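Long-range contact in 2-Cys peroxiredoxin (Plasmodium yoelii, PDB 2H01), which probably reduces hydrogen peroxide and organic hydroperoxides to water and alcohols as a thiol-specific, thioredoxin-linked peroxidase: residues A[41-46]-A[76-81]. Numbering follows the deposited sequence.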
loop_
_atom_site.group_PDB
_atom_site.type_symbol
_atom_site.label_atom_id
_atom_site.label_comp_id
_atom_site.label_asym_id
_atom_site.label_seq_id
_atom_site.Cartn_x
_atom_site.Cartn_y
_atom_site.Cartn_z
ATOM N N LEU A 41 13.922 -0.630 -2.018
ATOM C CA LEU A 41 14.390 -0.365 -3.367
ATOM C C LEU A 41 14.030 -1.377 -4.427
ATOM O O LEU A 41 13.654 -2.513 -4.148
ATOM C CB LEU A 41 15.915 -0.264 -3.357
ATOM C CG LEU A 41 16.585 0.767 -2.457
ATOM C CD1 LEU A 41 18.069 0.442 -2.348
ATOM C CD2 LEU A 41 16.359 2.164 -3.022
ATOM N N ASP A 42 14.201 -0.924 -5.659
ATOM C CA ASP A 42 13.987 -1.711 -6.855
ATOM C C ASP A 42 15.319 -2.403 -7.161
ATOM O O ASP A 42 16.367 -1.978 -6.683
ATOM C CB ASP A 42 13.654 -0.781 -8.018
ATOM C CG ASP A 42 12.213 -0.308 -8.013
ATOM O OD1 ASP A 42 11.550 -0.300 -6.950
ATOM O OD2 ASP A 42 11.761 0.080 -9.104
ATOM N N PHE A 43 15.273 -3.467 -7.956
ATOM C CA PHE A 43 16.479 -4.177 -8.371
ATOM C C PHE A 43 17.475 -4.717 -7.329
ATOM O O PHE A 43 18.602 -5.025 -7.703
ATOM C CB PHE A 43 17.256 -3.293 -9.366
ATOM C CG PHE A 43 16.626 -3.204 -10.742
ATOM C CD1 PHE A 43 16.551 -4.325 -11.566
ATOM C CD2 PHE A 43 16.149 -1.990 -11.227
ATOM C CE1 PHE A 43 16.013 -4.232 -12.860
ATOM C CE2 PHE A 43 15.611 -1.884 -12.516
ATOM C CZ PHE A 43 15.545 -3.003 -13.332
ATOM N N THR A 44 17.108 -4.837 -6.051
ATOM C CA THR A 44 18.061 -5.373 -5.063
ATOM C C THR A 44 18.146 -6.883 -5.214
ATOM O O THR A 44 17.491 -7.453 -6.073
ATOM C CB THR A 44 17.663 -5.075 -3.580
ATOM O OG1 THR A 44 16.526 -5.871 -3.212
ATOM C CG2 THR A 44 17.358 -3.583 -3.383
ATOM N N PHE A 45 18.943 -7.532 -4.370
ATOM C CA PHE A 45 19.096 -8.986 -4.446
ATOM C C PHE A 45 18.202 -9.726 -3.460
ATOM O O PHE A 45 18.302 -10.939 -3.291
ATOM C CB PHE A 45 20.565 -9.381 -4.247
ATOM C CG PHE A 45 21.486 -8.832 -5.314
ATOM C CD1 PHE A 45 21.086 -8.810 -6.651
ATOM C CD2 PHE A 45 22.743 -8.346 -4.985
ATOM C CE1 PHE A 45 21.923 -8.310 -7.639
ATOM C CE2 PHE A 45 23.594 -7.841 -5.969
ATOM C CZ PHE A 45 23.184 -7.822 -7.301
ATOM N N VAL A 46 17.332 -8.975 -2.799
ATOM C CA VAL A 46 16.371 -9.542 -1.863
ATOM C C VAL A 46 15.106 -9.708 -2.690
ATOM O O VAL A 46 14.637 -8.737 -3.284
ATOM C CB VAL A 46 16.086 -8.564 -0.711
ATOM C CG1 VAL A 46 14.994 -9.129 0.205
ATOM C CG2 VAL A 46 17.380 -8.296 0.074
ATOM N N LYS A 76 10.115 6.684 -11.520
ATOM C CA LYS A 76 9.149 5.947 -12.323
ATOM C C LYS A 76 9.856 5.197 -13.445
ATOM O O LYS A 76 9.405 4.132 -13.871
ATOM C CB LYS A 76 8.078 6.879 -12.908
ATOM C CG LYS A 76 8.569 8.007 -13.808
ATOM C CD LYS A 76 7.369 8.604 -14.556
ATOM C CE LYS A 76 7.752 9.674 -15.576
ATOM N NZ LYS A 76 8.200 10.927 -14.914
ATOM N N PHE A 77 10.970 5.748 -13.916
ATOM C CA PHE A 77 11.736 5.107 -14.976
ATOM C C PHE A 77 12.329 3.792 -14.486
ATOM O O PHE A 77 12.344 2.804 -15.217
ATOM C CB PHE A 77 12.834 6.043 -15.461
ATOM C CG PHE A 77 12.308 7.298 -16.080
ATOM C CD1 PHE A 77 11.754 7.275 -17.353
ATOM C CD2 PHE A 77 12.342 8.495 -15.386
ATOM C CE1 PHE A 77 11.240 8.427 -17.931
ATOM C CE2 PHE A 77 11.829 9.657 -15.956
ATOM C CZ PHE A 77 11.276 9.624 -17.233
ATOM N N THR A 78 12.837 3.737 -13.267
ATOM C CA THR A 78 13.326 2.453 -12.813
ATOM C C THR A 78 12.277 1.432 -12.410
ATOM O O THR A 78 12.523 0.240 -12.492
ATOM C CB THR A 78 14.521 2.515 -11.862
ATOM O OG1 THR A 78 14.826 3.864 -11.545
ATOM C CG2 THR A 78 14.199 1.896 -10.553
ATOM N N HIS A 79 11.094 1.904 -12.029
ATOM C CA HIS A 79 9.983 0.973 -11.814
ATOM C C HIS A 79 9.669 0.287 -13.142
ATOM O O HIS A 79 9.547 -0.932 -13.218
ATOM C CB HIS A 79 8.708 1.705 -11.356
ATOM C CG HIS A 79 8.721 2.147 -9.927
ATOM N ND1 HIS A 79 9.616 1.660 -9.001
ATOM C CD2 HIS A 79 7.909 2.995 -9.254
ATOM C CE1 HIS A 79 9.358 2.190 -7.820
ATOM N NE2 HIS A 79 8.325 3.003 -7.946
ATOM N N LEU A 80 9.519 1.086 -14.188
ATOM C CA LEU A 80 9.210 0.551 -15.512
ATOM C C LEU A 80 10.242 -0.494 -15.932
ATOM O O LEU A 80 9.889 -1.606 -16.338
ATOM C CB LEU A 80 9.166 1.680 -16.544
ATOM C CG LEU A 80 8.921 1.234 -17.986
ATOM C CD1 LEU A 80 7.596 0.464 -18.055
ATOM C CD2 LEU A 80 8.898 2.452 -18.916
ATOM N N ALA A 81 11.518 -0.128 -15.824
ATOM C CA ALA A 81 12.608 -1.021 -16.181
ATOM C C ALA A 81 12.581 -2.289 -15.331
ATOM O O ALA A 81 12.991 -3.355 -15.791
ATOM C CB ALA A 81 13.950 -0.306 -16.008
#
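Thr78 meets the loop first: its methyl CG2 lies 3.4 Å from Asp42 OD2 and also touches Asp42 CB, while its hydroxyl is hydrogen-bonded to Ser75 OG. The carbonyl O of Thr78 approaches the Phe43 ring obliquely, near CE2.

His79 makes the hydrogen bond of the contact. Its CB points away from the loop, but with CG anti to the carbonyl carbon (chi1 -76°) the ring brings ND1 back to Asp42. His79 ND1 donates to Asp42 OD2 at 2.7 Å; the bond is nearly straight (163°), lies in the imidazole plane and meets the carboxylate on its syn side. The two flat groups are twisted 31° apart. On the far side of the ring NE2 is hydrogen-bonded to Ile100 O, so both ring nitrogens are engaged and the imidazole's rotation is fixed, while the other oxygen of the buried acid, Asp42 OD1, is hydrogen-bonded to Tyr39 OH and Ser72 OG.

Two residues on, Ala81 meets the tip of the Phe43 ring, which also touches Trp82: Phe43 CZ sits 4.1 Å from Ala81 CB and 3.6 Å from Ala81 O.

In this thioredoxin-like peroxiredoxin fold, the contact ties the loop between strand 33-38 and helix 49-56, a loop that also holds Cys47, the predicted peroxidatic cysteine, to helix 76-83 just after the parallel neighbour strand 66-72, with His79 reaching on to strand 98-101.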